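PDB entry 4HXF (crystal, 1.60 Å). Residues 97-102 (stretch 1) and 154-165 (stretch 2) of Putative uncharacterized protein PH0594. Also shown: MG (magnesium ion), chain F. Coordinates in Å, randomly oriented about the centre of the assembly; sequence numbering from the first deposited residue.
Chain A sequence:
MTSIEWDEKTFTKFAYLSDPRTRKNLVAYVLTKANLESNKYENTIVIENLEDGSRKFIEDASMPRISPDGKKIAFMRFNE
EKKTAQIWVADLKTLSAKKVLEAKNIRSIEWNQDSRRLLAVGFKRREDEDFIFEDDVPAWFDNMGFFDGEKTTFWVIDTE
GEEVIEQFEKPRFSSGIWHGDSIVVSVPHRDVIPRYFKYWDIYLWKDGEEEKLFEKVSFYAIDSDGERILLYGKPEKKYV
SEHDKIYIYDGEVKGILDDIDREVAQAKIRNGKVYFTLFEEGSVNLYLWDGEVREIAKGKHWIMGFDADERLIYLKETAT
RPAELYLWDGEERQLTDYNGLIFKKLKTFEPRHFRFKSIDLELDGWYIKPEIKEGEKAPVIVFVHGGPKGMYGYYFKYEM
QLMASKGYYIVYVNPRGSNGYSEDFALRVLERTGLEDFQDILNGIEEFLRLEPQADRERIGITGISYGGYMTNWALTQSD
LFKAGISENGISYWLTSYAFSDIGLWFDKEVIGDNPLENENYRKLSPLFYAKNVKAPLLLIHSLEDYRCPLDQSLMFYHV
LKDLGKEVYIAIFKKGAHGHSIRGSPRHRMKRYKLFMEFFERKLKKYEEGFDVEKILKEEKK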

# COMPACT_ATOMS: atom_id res chain seq x y z
N ALA A 97 -28.75 11.66 2.12
CA ALA A 97 -27.91 12.49 3.01
C ALA A 97 -26.73 13.16 2.24
O ALA A 97 -26.27 12.63 1.24
CB ALA A 97 -27.28 11.64 4.07
N LYS A 98 -26.37 14.36 2.69
CA LYS A 98 -25.21 15.02 2.13
C LYS A 98 -24.25 15.34 3.24
O LYS A 98 -24.66 15.61 4.37
CB LYS A 98 -25.70 16.25 1.35
CG LYS A 98 -26.36 17.29 2.13
CD LYS A 98 -26.54 18.64 1.37
CE LYS A 98 -26.90 19.80 2.29
NZ LYS A 98 -26.68 21.13 1.61
N LYS A 99 -22.97 15.34 2.91
CA LYS A 99 -21.93 15.82 3.80
C LYS A 99 -21.85 17.36 3.78
O LYS A 99 -21.86 17.94 2.72
CB LYS A 99 -20.58 15.23 3.40
CG LYS A 99 -19.51 15.45 4.48
N VAL A 100 -21.86 18.00 4.94
CA VAL A 100 -21.91 19.49 5.02
C VAL A 100 -20.57 20.00 5.43
O VAL A 100 -20.19 21.06 4.89
CB VAL A 100 -23.01 19.86 6.04
CG1 VAL A 100 -22.94 21.33 6.39
CG2 VAL A 100 -24.41 19.51 5.37
N LEU A 101 -19.86 19.37 6.35
CA LEU A 101 -18.61 19.98 6.82
C LEU A 101 -17.72 18.92 7.43
O LEU A 101 -18.17 18.05 8.19
CB LEU A 101 -18.93 21.04 7.89
CG LEU A 101 -17.80 22.04 8.20
CD1 LEU A 101 -17.58 23.08 7.06
CD2 LEU A 101 -18.12 22.74 9.50
N GLU A 102 -16.43 18.98 7.16
CA GLU A 102 -15.52 17.94 7.66
C GLU A 102 -14.84 18.65 8.69
O GLU A 102 -13.99 19.42 8.17
CB GLU A 102 -14.45 17.56 6.59
CG GLU A 102 -14.77 16.38 5.71
CD GLU A 102 -14.14 15.08 6.20
OE1 GLU A 102 -14.50 14.03 5.62
OE2 GLU A 102 -13.33 15.09 7.17
MG MG F . -21.19 18.86 0.89
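Stretch 2 (154-165) FWVIDTEGEEVI

Stretch 2 lies against stretch 1 as a hairpin. Its first strand, residues 154-158, runs nearly antiparallel to strand 97-102. The signed crossing angle is 155° and the axes approach to 8.5 Å. A turn at 159-162 follows, and strand 163-165 returns beside the first. Ile-165 N donates to Val-156 O at 2.8 Å, and Asp-158 N donates to Glu-163 O at 2.8 Å. No backbone-to-backbone hydrogen bond joins the two stretches. The contact is made by side chains, some backbone oxygens, MG and waters.

The turn is held from within by Asp-158. Its CA-to-CB bond points away from stretch 1, and chi1 is t. Glu-160 N donates to Asp-158 OD1 at 2.9 Å. Gly-161 N makes a weak bond to Asp-158 OD2 at 3.0 Å. A CB on Gly-161 would clash with that same OD2. Glu-162 has positive phi and psi, 70° and 51°, a left-handed conformation at the end of the turn.

Glu-162 lies beside Val-100, with their CA atoms 5.1 Å apart. Its CA-to-CB bond points sideways, but with chi1 m and chi2 t the chain extends and its carboxylate comes nearer stretch 1. There the two oxygens have different partners. OE1 of Glu-162 binds MG at 2.0 Å, and Lys-99 O binds the same ion at 2.2 Å. Lys-99 O and Glu-162 OE1 are 2.9 Å apart, close because both bind the metal. Four waters complete six ligands. One of them, water 2, also donates to Glu-162 OE2 at 2.6 Å.

The CA-to-CB bond of Lys-98 points toward stretch 2. Chi1 is p and the remaining angles are t, so the chain is extended beyond CB and carries its ammonium to the turn. Lys-98 NZ forms a salt bridge with Glu-162 OE2 at 2.7 Å and donates to Thr-159 O at 2.9 Å. The CA-to-CB bond of Lys-99 points away, and its side chain is not modelled beyond CG.

Val-100, chi1 t, packs CG1 at 3.9 Å from CG2 of Ile-157. Val-100 CG2 is 4.0 Å from Thr-159 O. Water 1 lies between the backbones, 2.7 Å from Val-100 O and 2.8 Å from Glu-162 O.

Leu-101 covers the apolar end of the contact. With chi1 t and chi2 p, Leu-101 CD2 reaches three side chains: CD1 of Ile-157 at 3.6 Å, CE3 of Trp-155 at 3.7 Å and CG2 of Val-164 at 4.1 Å. Trp-155 and Ile-157 both have chi1 m, and their CA-to-CB bonds point toward stretch 1. The approach to the Trp-155 ring is oblique.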

# COMPACT_ATOMS: atom_id res chain seq x y z
N PHE A 154 -16.28 28.26 18.29
CA PHE A 154 -17.69 28.32 18.06
C PHE A 154 -17.93 28.64 16.59
O PHE A 154 -17.29 29.60 16.06
CB PHE A 154 -18.38 29.41 18.87
CG PHE A 154 -18.29 29.19 20.38
CD1 PHE A 154 -17.13 29.51 21.08
CD2 PHE A 154 -19.33 28.64 21.03
CE1 PHE A 154 -17.06 29.28 22.44
CE2 PHE A 154 -19.26 28.43 22.42
CZ PHE A 154 -18.10 28.71 23.09
N TRP A 155 -18.68 27.76 15.90
CA TRP A 155 -18.94 27.95 14.49
C TRP A 155 -20.42 27.97 14.24
O TRP A 155 -21.12 27.04 14.63
CB TRP A 155 -18.37 26.79 13.66
CG TRP A 155 -16.86 26.56 13.70
CD1 TRP A 155 -15.88 27.40 14.04
CD2 TRP A 155 -16.15 25.39 13.14
NE1 TRP A 155 -14.64 26.79 13.92
CE2 TRP A 155 -14.74 25.62 13.36
CE3 TRP A 155 -16.55 24.19 12.54
CZ2 TRP A 155 -13.74 24.65 13.01
CZ3 TRP A 155 -15.55 23.24 12.19
CH2 TRP A 155 -14.18 23.48 12.42
N VAL A 156 -20.91 28.93 13.51
CA VAL A 156 -22.28 28.87 12.99
C VAL A 156 -22.18 28.39 11.54
O VAL A 156 -21.51 28.99 10.68
CB VAL A 156 -22.93 30.21 13.01
CG1 VAL A 156 -24.33 30.16 12.40
CG2 VAL A 156 -22.92 30.80 14.48
N ILE A 157 -22.85 27.28 11.28
CA ILE A 157 -22.80 26.59 9.99
C ILE A 157 -24.12 26.68 9.28
O ILE A 157 -25.20 26.32 9.81
CB ILE A 157 -22.42 25.10 10.16
CG1 ILE A 157 -21.08 24.91 10.89
CG2 ILE A 157 -22.33 24.33 8.80
CD1 ILE A 157 -20.97 23.54 11.52
N ASP A 158 -24.10 27.18 8.04
CA ASP A 158 -25.24 27.14 7.15
C ASP A 158 -25.28 25.76 6.50
O ASP A 158 -24.37 25.42 5.75
CB ASP A 158 -25.18 28.21 6.08
CG ASP A 158 -26.25 28.05 5.08
OD1 ASP A 158 -27.31 27.40 5.40
OD2 ASP A 158 -26.15 28.59 3.93
N THR A 159 -26.32 24.96 6.85
CA THR A 159 -26.38 23.59 6.27
C THR A 159 -26.82 23.60 4.77
O THR A 159 -26.59 22.56 4.09
CB THR A 159 -27.27 22.62 7.08
OG1 THR A 159 -28.59 23.13 7.02
CG2 THR A 159 -26.79 22.41 8.52
N GLU A 160 -27.36 24.70 4.28
CA GLU A 160 -27.83 24.76 2.87
C GLU A 160 -26.54 25.00 1.99
O GLU A 160 -26.16 24.14 1.22
CB GLU A 160 -28.88 25.86 2.67
CG GLU A 160 -30.20 25.47 3.25
CD GLU A 160 -31.33 26.31 2.74
OE1 GLU A 160 -31.29 26.85 1.61
OE2 GLU A 160 -32.27 26.46 3.52
N GLY A 161 -25.94 26.16 2.16
CA GLY A 161 -24.70 26.50 1.45
C GLY A 161 -23.46 25.77 1.94
O GLY A 161 -22.46 25.80 1.21
N GLU A 162 -23.50 25.20 3.12
CA GLU A 162 -22.45 24.33 3.65
C GLU A 162 -21.18 25.11 3.99
O GLU A 162 -20.03 24.79 3.50
CB GLU A 162 -22.16 23.18 2.69
CG GLU A 162 -23.41 22.40 2.33
CD GLU A 162 -23.11 21.11 1.52
OE1 GLU A 162 -21.94 20.61 1.60
OE2 GLU A 162 -24.08 20.69 0.88
N GLU A 163 -21.38 26.16 4.76
CA GLU A 163 -20.28 27.14 5.08
C GLU A 163 -20.40 27.58 6.52
O GLU A 163 -21.52 27.81 7.04
CB GLU A 163 -20.34 28.44 4.27
CG GLU A 163 -19.86 28.23 2.92
CD GLU A 163 -18.42 27.86 2.88
OE1 GLU A 163 -17.46 28.39 3.54
OE2 GLU A 163 -18.22 26.94 2.18
N VAL A 164 -19.23 27.82 7.11
CA VAL A 164 -19.13 28.44 8.43
C VAL A 164 -19.38 29.93 8.06
O VAL A 164 -18.58 30.58 7.29
CB VAL A 164 -17.75 28.21 9.06
CG1 VAL A 164 -17.62 29.20 10.27
CG2 VAL A 164 -17.47 26.74 9.43
N ILE A 165 -20.41 30.50 8.63
CA ILE A 165 -20.82 31.87 8.39
C ILE A 165 -20.40 32.84 9.52
O ILE A 165 -20.35 34.05 9.31
CB ILE A 165 -22.26 32.03 7.98
CG1 ILE A 165 -23.17 31.68 9.08
CG2 ILE A 165 -22.55 31.30 6.62
CD1 ILE A 165 -24.65 31.83 8.67
O HOH W 1 -18.38 22.53 3.51
O HOH W 2 -22.99 18.53 -0.05
O HOH W 3 -19.40 19.27 1.90
O HOH W 4 -20.50 17.10 0.21
O HOH W 5 -20.28 19.85 -0.72